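Local coordinates for VP35 (Myotis lucifugus, PDB 6DKU), which is a bat-genome homologue of the filoviral polymerase cofactor VP35, whose interferon inhibitory domain, the part in this chain, probably antagonises innate immune signalling, at residues Thr10-Val15 against Ala33-Ser38; Val15-Leu20 against Ala26-Val31; Met48-Arg53 against Thr69-Tyr74; Ser89-Ala94 against Tyr115-Pro120; Gly105-Thr108 against Gly112-Tyr115. The protein carries 1 engineered substitution. All coordinates share one frame; numbering follows the deposited sequence.

Contact 1 (Thr10-Val15 against Ala33-Ser38); sequences TEFVRV and AIAMVS
Phe12 and Ala35 make the central apolar meeting between helices 9-18 and 26-37, a worked case of one aromatic ring packing on the methyl of a small residue. The Phe12 CD2 atom lies 3.6 Å from Ala35 CB. Because CG of Phe12 stands anti to its backbone N (chi1 178°), the ring is carried straight across, and its far end comes to Ile34, CZ to CG2 at 3.7 Å. The two side chains cross nearly at right angles, and the ring meets both partners obliquely. Beside it, Val13 CG2 reaches Ala35 CB at 3.8 Å, so that one methyl group is shared by two residues of the facing helix.

No hydrogen bond crosses between the two segments. Within one, Arg14 NE donates to Glu11 OE1 at 3.2 Å, in the guanidinium plane but from above the carboxylate plane; the still closer NH2 to OE2 approach is doubtful. Within the other, Ser38 OG donates to Ala35 O at 2.7 Å.

The two helical segments run antiparallel at 163°, their short axes approaching to 9.2 Å. Leu44 and Ala47 of helix 41-56 pack on Phe12, and Leu44 also touches Ser38, while Phe75 of helix 73-76 touches Ile34.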
# COMPACT_ATOMS: atom_id res chain seq x y z
N THR A 10 -6.94 -6.88 -8.38
CA THR A 10 -7.43 -7.89 -7.45
C THR A 10 -6.49 -9.08 -7.35
O THR A 10 -6.13 -9.51 -6.24
CB THR A 10 -8.83 -8.36 -7.87
OG1 THR A 10 -9.68 -7.23 -8.08
CG2 THR A 10 -9.43 -9.24 -6.79
N GLU A 11 -6.07 -9.63 -8.49
CA GLU A 11 -5.14 -10.75 -8.47
C GLU A 11 -3.79 -10.34 -7.85
O GLU A 11 -3.19 -11.11 -7.10
CB GLU A 11 -4.96 -11.31 -9.88
CG GLU A 11 -3.92 -12.42 -9.99
CD GLU A 11 -4.42 -13.78 -9.53
OE1 GLU A 11 -5.59 -13.89 -9.12
OE2 GLU A 11 -3.62 -14.74 -9.59
N PHE A 12 -3.32 -9.13 -8.16
CA PHE A 12 -2.10 -8.61 -7.52
C PHE A 12 -2.21 -8.65 -6.00
O PHE A 12 -1.33 -9.18 -5.31
CB PHE A 12 -1.84 -7.17 -8.01
CG PHE A 12 -0.63 -6.52 -7.38
CD1 PHE A 12 0.63 -6.67 -7.95
CD2 PHE A 12 -0.74 -5.74 -6.23
CE1 PHE A 12 1.76 -6.07 -7.38
CE2 PHE A 12 0.37 -5.14 -5.66
CZ PHE A 12 1.62 -5.30 -6.23
N VAL A 13 -3.32 -8.13 -5.47
CA VAL A 13 -3.54 -8.12 -4.03
C VAL A 13 -3.60 -9.54 -3.48
O VAL A 13 -3.04 -9.83 -2.41
CB VAL A 13 -4.82 -7.32 -3.70
CG1 VAL A 13 -5.41 -7.76 -2.38
CG2 VAL A 13 -4.52 -5.83 -3.66
N ARG A 14 -4.26 -10.45 -4.19
CA ARG A 14 -4.39 -11.82 -3.69
C ARG A 14 -3.04 -12.53 -3.63
O ARG A 14 -2.71 -13.19 -2.63
CB ARG A 14 -5.37 -12.62 -4.54
CG ARG A 14 -5.58 -14.04 -4.03
CD ARG A 14 -6.31 -14.94 -5.00
NE ARG A 14 -5.55 -15.18 -6.23
CZ ARG A 14 -4.43 -15.90 -6.31
NH1 ARG A 14 -3.90 -16.45 -5.22
NH2 ARG A 14 -3.82 -16.06 -7.48
N VAL A 15 -2.25 -12.40 -4.70
CA VAL A 15 -0.93 -13.04 -4.74
C VAL A 15 -0.06 -12.50 -3.62
O VAL A 15 0.47 -13.26 -2.80
CB VAL A 15 -0.26 -12.83 -6.10
CG1 VAL A 15 1.24 -13.12 -5.99
CG2 VAL A 15 -0.92 -13.69 -7.16
N ALA A 33 -2.73 -0.54 -1.58
CA ALA A 33 -2.45 0.80 -2.07
C ALA A 33 -1.62 0.75 -3.34
O ALA A 33 -1.91 1.46 -4.31
CB ALA A 33 -1.72 1.61 -0.99
N ILE A 34 -0.59 -0.10 -3.35
CA ILE A 34 0.21 -0.31 -4.55
C ILE A 34 -0.68 -0.71 -5.71
O ILE A 34 -0.55 -0.19 -6.82
CB ILE A 34 1.30 -1.37 -4.27
CG1 ILE A 34 2.31 -0.83 -3.25
CG2 ILE A 34 2.03 -1.73 -5.56
CD1 ILE A 34 3.38 -1.83 -2.87
N ALA A 35 -1.63 -1.63 -5.47
CA ALA A 35 -2.52 -2.04 -6.55
C ALA A 35 -3.42 -0.90 -7.00
O ALA A 35 -3.64 -0.71 -8.20
CB ALA A 35 -3.36 -3.25 -6.13
N MET A 36 -3.96 -0.14 -6.04
CA MET A 36 -4.87 0.94 -6.38
C MET A 36 -4.19 2.02 -7.20
O MET A 36 -4.81 2.63 -8.08
CB MET A 36 -5.45 1.56 -5.10
CG MET A 36 -6.51 0.75 -4.39
SD MET A 36 -6.66 1.27 -2.67
CE MET A 36 -7.29 2.94 -2.85
N VAL A 37 -2.90 2.27 -6.94
CA VAL A 37 -2.24 3.46 -7.47
C VAL A 37 -1.59 3.22 -8.83
O VAL A 37 -1.20 4.19 -9.51
CB VAL A 37 -1.21 3.97 -6.43
CG1 VAL A 37 0.11 3.24 -6.57
CG2 VAL A 37 -1.06 5.48 -6.50
N SER A 38 -1.47 1.96 -9.26
CA SER A 38 -0.95 1.62 -10.58
C SER A 38 -1.89 2.07 -11.70
O SER A 38 -3.11 2.16 -11.52
CB SER A 38 -0.71 0.11 -10.68
OG SER A 38 -1.82 -0.62 -10.17

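Contact 2 (Val15-Leu20 against Ala26-Val31); sequences VLTGYL and AFHELV. Unlike the reference sequence in segment 15-20: Gly18 (reference Ser).
Val31 N donates to Phe27 O at 2.9 Å, within the helix that faces Val15-Leu20. Across from it, Thr17 has its OG1 hydrogen-bonded to Val13 O one turn back, at a doubtful length. With the hydroxyl turned to its own helix, the Thr17 CG2 methyl faces the partner and lies 3.8 Å from Val31 CG1. That same CG1 also meets Leu16 CB at 3.7 Å, so a single branch of Val31 fits between two consecutive residues. Toward the end of helix 9-18 a short connection leads into helix 26-37, forming an antiparallel helical hairpin in the domain's helical part.

At the connection Leu20 takes over. Its CD1 sits almost centrally above one face of the His28 imidazole, 3.6 Å from the centroid and 6° off the normal, a well-aligned CH-pi contact. Leu20 CB approaches the ring at NE2, also at 3.6 Å, as the two side chains slide past each other in opposite directions. The same CD1 methyl touches Phe27 CB at 3.9 Å. On the far side of that CB the Phe27 ring leads away, to an edge-to-face meeting with His62. His28 ND1 makes a weak hydrogen bond to Thr25 O.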
# COMPACT_ATOMS: atom_id res chain seq x y z
N VAL A 15 -2.25 -12.40 -4.70
CA VAL A 15 -0.93 -13.04 -4.74
C VAL A 15 -0.06 -12.50 -3.62
O VAL A 15 0.47 -13.26 -2.80
CB VAL A 15 -0.26 -12.83 -6.10
CG1 VAL A 15 1.24 -13.12 -5.99
CG2 VAL A 15 -0.92 -13.69 -7.16
N LEU A 16 0.11 -11.17 -3.56
CA LEU A 16 1.06 -10.64 -2.58
C LEU A 16 0.57 -10.87 -1.16
O LEU A 16 1.37 -11.24 -0.29
CB LEU A 16 1.33 -9.15 -2.83
CG LEU A 16 2.56 -8.90 -3.70
CD1 LEU A 16 2.22 -9.04 -5.18
CD2 LEU A 16 3.16 -7.53 -3.41
N THR A 17 -0.72 -10.68 -0.89
CA THR A 17 -1.16 -10.89 0.49
C THR A 17 -1.19 -12.36 0.87
O THR A 17 -1.26 -12.66 2.06
CB THR A 17 -2.54 -10.26 0.74
OG1 THR A 17 -3.46 -10.70 -0.27
CG2 THR A 17 -2.45 -8.75 0.70
N GLY A 18 -1.12 -13.27 -0.11
CA GLY A 18 -0.90 -14.67 0.22
C GLY A 18 0.33 -14.91 1.07
O GLY A 18 0.34 -15.81 1.91
N TYR A 19 1.38 -14.10 0.88
CA TYR A 19 2.61 -14.29 1.65
C TYR A 19 2.53 -13.73 3.05
O TYR A 19 3.41 -14.00 3.87
CB TYR A 19 3.80 -13.66 0.91
CG TYR A 19 4.10 -14.36 -0.40
CD1 TYR A 19 3.50 -13.93 -1.57
CD2 TYR A 19 4.96 -15.44 -0.45
CE1 TYR A 19 3.75 -14.56 -2.76
CE2 TYR A 19 5.22 -16.08 -1.64
CZ TYR A 19 4.61 -15.64 -2.80
OH TYR A 19 4.85 -16.27 -3.99
N LEU A 20 1.51 -12.95 3.36
CA LEU A 20 1.33 -12.46 4.71
C LEU A 20 0.50 -13.44 5.53
O LEU A 20 -0.24 -14.27 4.99
CB LEU A 20 0.65 -11.09 4.69
CG LEU A 20 1.35 -10.06 3.80
CD1 LEU A 20 0.63 -8.74 3.85
CD2 LEU A 20 2.80 -9.91 4.25
N ALA A 26 -1.19 -2.98 8.35
CA ALA A 26 -0.87 -2.00 7.33
C ALA A 26 -0.07 -2.58 6.17
O ALA A 26 0.07 -1.90 5.15
CB ALA A 26 -0.09 -0.83 7.93
N PHE A 27 0.48 -3.79 6.29
CA PHE A 27 1.17 -4.36 5.13
C PHE A 27 0.17 -4.80 4.07
O PHE A 27 0.36 -4.53 2.88
CB PHE A 27 2.06 -5.53 5.56
CG PHE A 27 3.37 -5.10 6.19
CD1 PHE A 27 4.44 -4.70 5.41
CD2 PHE A 27 3.52 -5.08 7.57
CE1 PHE A 27 5.64 -4.29 5.99
CE2 PHE A 27 4.71 -4.68 8.16
CZ PHE A 27 5.77 -4.29 7.36
N HIS A 28 -0.93 -5.45 4.49
CA HIS A 28 -2.02 -5.75 3.57
C HIS A 28 -2.51 -4.48 2.89
O HIS A 28 -2.71 -4.45 1.67
CB HIS A 28 -3.18 -6.41 4.33
CG HIS A 28 -2.79 -7.64 5.09
ND1 HIS A 28 -2.18 -7.58 6.33
CD2 HIS A 28 -2.94 -8.95 4.81
CE1 HIS A 28 -1.97 -8.81 6.77
NE2 HIS A 28 -2.42 -9.66 5.86
N GLU A 29 -2.69 -3.42 3.67
CA GLU A 29 -3.12 -2.14 3.12
C GLU A 29 -2.08 -1.58 2.16
O GLU A 29 -2.45 -0.95 1.17
CB GLU A 29 -3.40 -1.14 4.24
CG GLU A 29 -4.13 -1.73 5.42
CD GLU A 29 -5.59 -2.02 5.14
OE1 GLU A 29 -6.04 -1.83 3.99
OE2 GLU A 29 -6.30 -2.44 6.09
N LEU A 30 -0.79 -1.77 2.43
CA LEU A 30 0.22 -1.28 1.50
C LEU A 30 0.14 -2.02 0.17
O LEU A 30 0.27 -1.41 -0.90
CB LEU A 30 1.61 -1.41 2.10
CG LEU A 30 2.76 -0.87 1.24
CD1 LEU A 30 2.44 0.53 0.71
CD2 LEU A 30 4.04 -0.85 2.04
N VAL A 31 -0.08 -3.34 0.22
CA VAL A 31 -0.31 -4.10 -1.00
C VAL A 31 -1.49 -3.52 -1.76
O VAL A 31 -1.42 -3.24 -2.97
CB VAL A 31 -0.53 -5.59 -0.66
CG1 VAL A 31 -0.98 -6.36 -1.89
CG2 VAL A 31 0.73 -6.19 -0.06

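Contact 3 (Met48-Arg53 against Thr69-Tyr74)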
# COMPACT_ATOMS: atom_id res chain seq x y z
N MET A 48 5.25 -6.64 -9.11
CA MET A 48 5.28 -8.07 -8.83
C MET A 48 6.65 -8.66 -9.13
O MET A 48 7.17 -9.47 -8.35
CB MET A 48 4.21 -8.77 -9.66
CG MET A 48 4.29 -10.28 -9.60
SD MET A 48 3.37 -10.91 -8.20
CE MET A 48 1.73 -10.28 -8.56
N ASP A 49 7.25 -8.28 -10.25
CA ASP A 49 8.59 -8.76 -10.58
C ASP A 49 9.59 -8.35 -9.50
O ASP A 49 10.44 -9.15 -9.10
CB ASP A 49 9.02 -8.22 -11.94
CG ASP A 49 8.30 -8.91 -13.10
OD1 ASP A 49 7.78 -10.03 -12.89
OD2 ASP A 49 8.26 -8.32 -14.20
N HIS A 50 9.47 -7.12 -8.99
CA HIS A 50 10.37 -6.67 -7.93
C HIS A 50 10.14 -7.45 -6.64
O HIS A 50 11.10 -7.86 -5.98
CB HIS A 50 10.17 -5.17 -7.70
CG HIS A 50 10.99 -4.62 -6.57
ND1 HIS A 50 12.26 -4.10 -6.75
CD2 HIS A 50 10.73 -4.51 -5.24
CE1 HIS A 50 12.73 -3.70 -5.58
NE2 HIS A 50 11.82 -3.94 -4.65
N PHE A 51 8.87 -7.66 -6.28
CA PHE A 51 8.53 -8.46 -5.11
C PHE A 51 9.15 -9.85 -5.19
O PHE A 51 9.81 -10.31 -4.25
CB PHE A 51 7.01 -8.56 -5.00
CG PHE A 51 6.51 -9.41 -3.87
CD1 PHE A 51 6.49 -8.91 -2.58
CD2 PHE A 51 6.03 -10.69 -4.11
CE1 PHE A 51 6.02 -9.68 -1.53
CE2 PHE A 51 5.56 -11.46 -3.07
CZ PHE A 51 5.55 -10.96 -1.78
N ASN A 52 8.96 -10.54 -6.32
CA ASN A 52 9.53 -11.86 -6.48
C ASN A 52 11.06 -11.82 -6.49
O ASN A 52 11.70 -12.77 -6.04
CB ASN A 52 8.99 -12.51 -7.75
CG ASN A 52 7.51 -12.78 -7.67
OD1 ASN A 52 6.99 -13.14 -6.61
ND2 ASN A 52 6.82 -12.62 -8.78
N ARG A 53 11.64 -10.74 -7.02
CA ARG A 53 13.09 -10.58 -6.94
C ARG A 53 13.55 -10.55 -5.49
O ARG A 53 14.49 -11.25 -5.11
CB ARG A 53 13.52 -9.30 -7.67
CG ARG A 53 13.91 -9.49 -9.13
CD ARG A 53 14.52 -8.21 -9.71
NE ARG A 53 13.58 -7.08 -9.72
CZ ARG A 53 12.82 -6.75 -10.76
NH1 ARG A 53 12.87 -7.45 -11.88
NH2 ARG A 53 11.99 -5.71 -10.67
N THR A 69 7.87 0.20 -2.57
CA THR A 69 7.74 1.64 -2.35
C THR A 69 9.10 2.34 -2.38
O THR A 69 9.18 3.55 -2.66
CB THR A 69 7.05 1.93 -1.02
OG1 THR A 69 7.90 1.50 0.04
CG2 THR A 69 5.74 1.17 -0.94
N GLN A 70 10.18 1.62 -2.09
CA GLN A 70 11.47 2.29 -2.06
C GLN A 70 12.22 2.26 -3.40
O GLN A 70 12.82 3.26 -3.79
CB GLN A 70 12.34 1.69 -0.96
CG GLN A 70 11.85 2.04 0.44
CD GLN A 70 11.44 3.49 0.55
OE1 GLN A 70 12.28 4.39 0.44
NE2 GLN A 70 10.15 3.73 0.74
N ARG A 71 12.20 1.13 -4.10
CA ARG A 71 13.08 0.91 -5.24
C ARG A 71 12.40 1.02 -6.60
O ARG A 71 13.07 1.40 -7.57
CB ARG A 71 13.74 -0.47 -5.13
CG ARG A 71 14.84 -0.54 -4.09
CD ARG A 71 15.91 -1.52 -4.54
NE ARG A 71 16.06 -2.62 -3.59
CZ ARG A 71 16.83 -3.68 -3.80
NH1 ARG A 71 16.92 -4.63 -2.88
NH2 ARG A 71 17.51 -3.80 -4.94
N CYS A 72 11.12 0.70 -6.72
CA CYS A 72 10.40 0.87 -7.97
C CYS A 72 10.03 2.34 -8.13
O CYS A 72 9.27 2.89 -7.32
CB CYS A 72 9.15 -0.01 -8.00
SG CYS A 72 9.52 -1.77 -8.27
N GLU A 73 10.57 2.97 -9.18
CA GLU A 73 10.59 4.43 -9.24
C GLU A 73 9.20 5.03 -9.36
O GLU A 73 8.95 6.11 -8.81
CB GLU A 73 11.47 4.89 -10.40
CG GLU A 73 12.01 6.30 -10.23
CD GLU A 73 12.47 6.58 -8.80
OE1 GLU A 73 13.27 5.78 -8.24
OE2 GLU A 73 12.03 7.59 -8.23
N TYR A 74 8.28 4.37 -10.07
CA TYR A 74 6.93 4.93 -10.18
C TYR A 74 6.24 4.97 -8.83
O TYR A 74 5.87 6.04 -8.33
CB TYR A 74 6.10 4.13 -11.18
CG TYR A 74 4.66 4.57 -11.14
CD1 TYR A 74 4.29 5.86 -11.52
CD2 TYR A 74 3.67 3.73 -10.65
CE1 TYR A 74 2.97 6.27 -11.46
CE2 TYR A 74 2.36 4.13 -10.58
CZ TYR A 74 2.01 5.41 -10.99
OH TYR A 74 0.69 5.80 -10.91
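His50 and Cys72 are brought together by their first torsions: CG of His50 lies anti to the backbone N (chi1 177°), sending the imidazole outward from helix 41-56, while SG of Cys72 lies anti to its carbonyl carbon and turns back to meet it. The sulfur settles against the root of the histidine, 3.5 Å from His50 CB. Measured to the ring centroid it is 4.1 Å away and 33° off the normal, an oblique sulfur-aromatic approach.

Farther out along the ring, Arg71 supplies the second half of the contact. Its CB lies 3.4 Å from His50 CE1, and its CD comes to the ring's edge, in the plane. Bends at chi2 and chi3 then carry the chain past the CE1 corner of the ring, until CE1 lies over one face of the guanidinium with the two planes 86° apart; this is aliphatic and edge contact, not a parallel stack. The place is a junction in the helical part of the VP35 interferon inhibitory domain. Cys72 is the first residue after helix 61-71 to leave helical angles and also the N-cap of helix 73-76, and it presents its thiol to helix 41-56.

The polar ends are engaged elsewhere. His50 NE2 is hydrogen-bonded to Ser67 OG, one turn before Arg71, which helps set the rotation of the ring. The arginine reaches back through NH1 to a salt bridge with Glu54, a residue of the helix that carries His50. Cys72 also touches Val46 of helix 41-56.

Contact 4 (Ser89-Ala94 against Tyr115-Pro120); sequences SQIPRA and YIYLTP
The Tyr117 ring is held between two aliphatic groups: Ile91 CD1 lies 3.4 Å above one face, displaced toward the rim, and Tyr115 CB lies over the opposite face at 4.0 Å. The Tyr117 OH in turn comes to the edge of the Tyr115 ring, in its plane. Across the contact, Ile91 covers the ring with both of its branches. The CD1 methyl is over the CG end, 26° off the normal through the centroid in a CH-pi contact, whereas CG2 sits near the phenol end, 3.6 Å from Tyr117 CE2. With CG1 of Ile91 anti to the carbonyl carbon (chi1 -56°), the two branches can span the ring's length. Pro92 adds a looser touch where its CD lies 4.1 Å from Tyr117 OH, and Thr119 CG2 approaches Ile91 CD1 two residues farther along the strand.

The isoleucine belongs to the loop between strands 82-84 and 100-101, and Tyr117 to strand 113-119 of the mixed sheet. Ile91 thus lies on a sheet residue and also touches Val85 and Leu99 of neighbouring loops. The loop is held here by apolar and CH-pi contact, with no hydrogen bond between the two segments.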
# COMPACT_ATOMS: atom_id res chain seq x y z
N SER A 89 -14.72 5.62 13.01
CA SER A 89 -15.02 4.32 13.58
C SER A 89 -14.90 3.19 12.56
O SER A 89 -14.61 2.05 12.96
CB SER A 89 -16.43 4.33 14.18
OG SER A 89 -16.68 5.56 14.84
N GLN A 90 -15.11 3.45 11.27
CA GLN A 90 -14.98 2.39 10.27
C GLN A 90 -13.54 2.16 9.83
O GLN A 90 -13.29 1.26 9.02
CB GLN A 90 -15.85 2.70 9.04
CG GLN A 90 -17.30 2.74 9.39
CD GLN A 90 -17.78 4.14 9.64
OE1 GLN A 90 -17.03 4.96 10.19
NE2 GLN A 90 -19.06 4.38 9.38
N ILE A 91 -12.60 2.95 10.33
CA ILE A 91 -11.18 2.65 10.14
C ILE A 91 -10.83 1.54 11.12
O ILE A 91 -11.20 1.64 12.30
CB ILE A 91 -10.30 3.89 10.36
CG1 ILE A 91 -10.73 5.03 9.44
CG2 ILE A 91 -8.84 3.56 10.14
CD1 ILE A 91 -9.90 6.30 9.61
N PRO A 92 -10.15 0.48 10.69
CA PRO A 92 -9.75 -0.60 11.61
C PRO A 92 -9.18 -0.06 12.91
O PRO A 92 -8.40 0.89 12.92
CB PRO A 92 -8.70 -1.37 10.81
CG PRO A 92 -9.13 -1.19 9.38
CD PRO A 92 -9.74 0.20 9.30
N ARG A 93 -9.59 -0.69 14.02
CA ARG A 93 -9.33 -0.14 15.35
C ARG A 93 -7.84 -0.09 15.66
O ARG A 93 -7.36 0.89 16.25
CB ARG A 93 -10.06 -0.96 16.40
CG ARG A 93 -10.36 -0.19 17.67
CD ARG A 93 -11.81 0.25 17.70
NE ARG A 93 -12.65 -0.76 18.32
CZ ARG A 93 -13.07 -0.70 19.58
NH1 ARG A 93 -12.74 0.34 20.34
NH2 ARG A 93 -13.83 -1.66 20.08
N ALA A 94 -7.09 -1.12 15.29
CA ALA A 94 -5.67 -1.15 15.62
C ALA A 94 -4.90 -0.00 14.96
O ALA A 94 -3.83 0.37 15.46
CB ALA A 94 -5.05 -2.49 15.22
N TYR A 115 -2.34 5.03 3.47
CA TYR A 115 -3.67 5.55 3.20
C TYR A 115 -3.80 6.97 3.73
O TYR A 115 -3.31 7.29 4.82
CB TYR A 115 -4.77 4.70 3.84
CG TYR A 115 -5.07 3.40 3.14
CD1 TYR A 115 -4.76 3.21 1.80
CD2 TYR A 115 -5.69 2.36 3.83
CE1 TYR A 115 -5.03 2.01 1.17
CE2 TYR A 115 -5.97 1.16 3.21
CZ TYR A 115 -5.64 0.99 1.88
OH TYR A 115 -5.93 -0.20 1.27
N ILE A 116 -4.46 7.80 2.95
CA ILE A 116 -5.03 9.04 3.43
C ILE A 116 -6.52 8.78 3.61
O ILE A 116 -7.27 8.68 2.62
CB ILE A 116 -4.78 10.20 2.46
CG1 ILE A 116 -3.28 10.37 2.21
CG2 ILE A 116 -5.34 11.48 3.02
CD1 ILE A 116 -2.41 10.16 3.43
N TYR A 117 -6.96 8.61 4.85
CA TYR A 117 -8.38 8.41 5.12
C TYR A 117 -9.12 9.73 5.08
O TYR A 117 -8.63 10.75 5.57
CB TYR A 117 -8.58 7.77 6.49
CG TYR A 117 -8.23 6.31 6.56
CD1 TYR A 117 -9.01 5.35 5.93
CD2 TYR A 117 -7.12 5.88 7.27
CE1 TYR A 117 -8.69 4.01 6.00
CE2 TYR A 117 -6.79 4.55 7.34
CZ TYR A 117 -7.57 3.62 6.71
OH TYR A 117 -7.22 2.30 6.79
N LEU A 118 -10.32 9.71 4.50
CA LEU A 118 -11.18 10.88 4.40
C LEU A 118 -12.36 10.71 5.35
O LEU A 118 -13.22 9.85 5.14
CB LEU A 118 -11.65 11.08 2.96
CG LEU A 118 -10.87 12.17 2.23
CD1 LEU A 118 -11.40 13.54 2.64
CD2 LEU A 118 -9.37 12.04 2.55
N THR A 119 -12.38 11.52 6.41
CA THR A 119 -13.41 11.51 7.43
C THR A 119 -14.14 12.85 7.44
O THR A 119 -13.56 13.88 7.06
CB THR A 119 -12.82 11.25 8.83
OG1 THR A 119 -12.38 12.49 9.38
CG2 THR A 119 -11.65 10.28 8.75
N PRO A 120 -15.41 12.87 7.86
CA PRO A 120 -16.18 14.12 7.81
C PRO A 120 -15.56 15.26 8.58
O PRO A 120 -15.72 16.42 8.16
CB PRO A 120 -17.54 13.70 8.39
CG PRO A 120 -17.65 12.26 8.01
CD PRO A 120 -16.26 11.70 8.14

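Contact 5 (Gly105-Thr108 against Gly112-Tyr115); sequences GPKT and GWVY
Trp113 receives the backbone of Thr108 at its edge and the side chain of Lys107 on a face. Thr108 O lies near the indole plane, 3.3 Å from Trp113 CD1, and also accepts a weak hydrogen bond from Trp113 N, 3.4 Å long with an angle of 140°. Over the five-membered ring stands Lys107 CG, 3.9 Å from the centroid and 17° off the normal, so that the lysine offers its aliphatic stem in a CH-pi contact. Lys107 CB continues the cover, 3.9 Å from Trp113 CD1.

The chain of Lys107 bends at chi2 and again at chi3, leading its end away from the indole; NZ is hydrogen-bonded to Pro103 O. Thr108 OG1 bonds to Gly110 N, tying the turn between the segments, and Pro106 O is held by Arg111 NH2. Gly112 has a positive phi of 96°, a conformation readily open to glycine, and it lets the chain swing into strand 113-119. There Val114 and Tyr115 both face Leu126, a classic beta bulge in the pairing with strand 122-127. Farther out, Lys127 of that strand makes a cation-pi interaction with the indole, and Ala80 and Pro103 pack on it too.

Chemically, this is a contact in which the single cross-bond is weak and the tryptophan does most of the joining. One residue takes a carbonyl at its rim, methylene groups over a face, and the charge of a second lysine, binding the loop at 105-108 to the start of the strand.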
# COMPACT_ATOMS: atom_id res chain seq x y z
N GLY A 105 0.50 18.70 0.32
CA GLY A 105 1.37 18.37 -0.79
C GLY A 105 1.74 16.91 -0.85
O GLY A 105 0.96 16.03 -0.48
N PRO A 106 2.95 16.62 -1.33
CA PRO A 106 3.33 15.23 -1.62
C PRO A 106 3.30 14.29 -0.43
O PRO A 106 4.26 14.20 0.34
CB PRO A 106 4.76 15.38 -2.17
CG PRO A 106 4.81 16.77 -2.71
CD PRO A 106 3.97 17.59 -1.78
N LYS A 107 2.19 13.55 -0.28
CA LYS A 107 2.11 12.44 0.67
C LYS A 107 2.47 11.16 -0.08
O LYS A 107 1.61 10.38 -0.50
CB LYS A 107 0.72 12.36 1.30
CG LYS A 107 0.55 13.19 2.56
CD LYS A 107 0.13 14.61 2.24
CE LYS A 107 -1.20 14.66 1.50
NZ LYS A 107 -1.80 16.04 1.53
N THR A 108 3.77 10.96 -0.26
CA THR A 108 4.28 9.95 -1.17
C THR A 108 4.29 8.56 -0.54
O THR A 108 4.43 8.40 0.67
CB THR A 108 5.68 10.33 -1.64
OG1 THR A 108 6.31 9.20 -2.26
CG2 THR A 108 6.55 10.84 -0.49
N GLY A 112 6.55 6.46 3.03
CA GLY A 112 5.95 5.52 3.95
C GLY A 112 4.44 5.63 4.11
O GLY A 112 3.86 4.78 4.80
N TRP A 113 3.80 6.64 3.52
CA TRP A 113 2.35 6.72 3.61
C TRP A 113 1.71 5.50 2.97
O TRP A 113 2.27 4.89 2.05
CB TRP A 113 1.82 7.99 2.94
CG TRP A 113 2.26 9.26 3.61
CD1 TRP A 113 3.23 10.10 3.18
CD2 TRP A 113 1.75 9.82 4.82
NE1 TRP A 113 3.36 11.15 4.04
CE2 TRP A 113 2.46 11.00 5.07
CE3 TRP A 113 0.77 9.42 5.73
CZ2 TRP A 113 2.22 11.80 6.18
CZ3 TRP A 113 0.53 10.22 6.84
CH2 TRP A 113 1.26 11.40 7.05
N VAL A 114 0.54 5.12 3.48
CA VAL A 114 -0.21 4.01 2.91
C VAL A 114 -1.60 4.51 2.51
O VAL A 114 -1.99 4.43 1.34
CB VAL A 114 -0.31 2.82 3.88
CG1 VAL A 114 -1.05 1.66 3.22
CG2 VAL A 114 1.08 2.40 4.36
N TYR A 115 -2.34 5.03 3.47
CA TYR A 115 -3.67 5.55 3.20
C TYR A 115 -3.80 6.97 3.73
O TYR A 115 -3.31 7.29 4.82
CB TYR A 115 -4.77 4.70 3.84
CG TYR A 115 -5.07 3.40 3.14
CD1 TYR A 115 -4.76 3.21 1.80
CD2 TYR A 115 -5.69 2.36 3.83
CE1 TYR A 115 -5.03 2.01 1.17
CE2 TYR A 115 -5.97 1.16 3.21
CZ TYR A 115 -5.64 0.99 1.88
OH TYR A 115 -5.93 -0.20 1.27

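How the contacts relate
Along the chain, contact 2 lies within the span of contact 1, and both pair helix 9-18 with helix 26-37; their centres are 9 Å apart and they share Val15. Contact 3 follows, joining helix 41-56 to the junction of helices 61-71 and 73-76, about 13 Å from contact 1 by centres; Met48 of contact 3 packs on Phe12 and Val15 of contact 1. Contacts 4 and 5 end on strand 113-119, sharing Tyr115, with centres 15 Å apart. Contacts 3 and 4 are the most distant, 27 Å between centres. Helix 26-37 connects the helical and sheet parts: Glu29 probably hydrogen-bonds Tyr115, and Ala33 packs on it, consistent with one compact, two-part inhibitory domain.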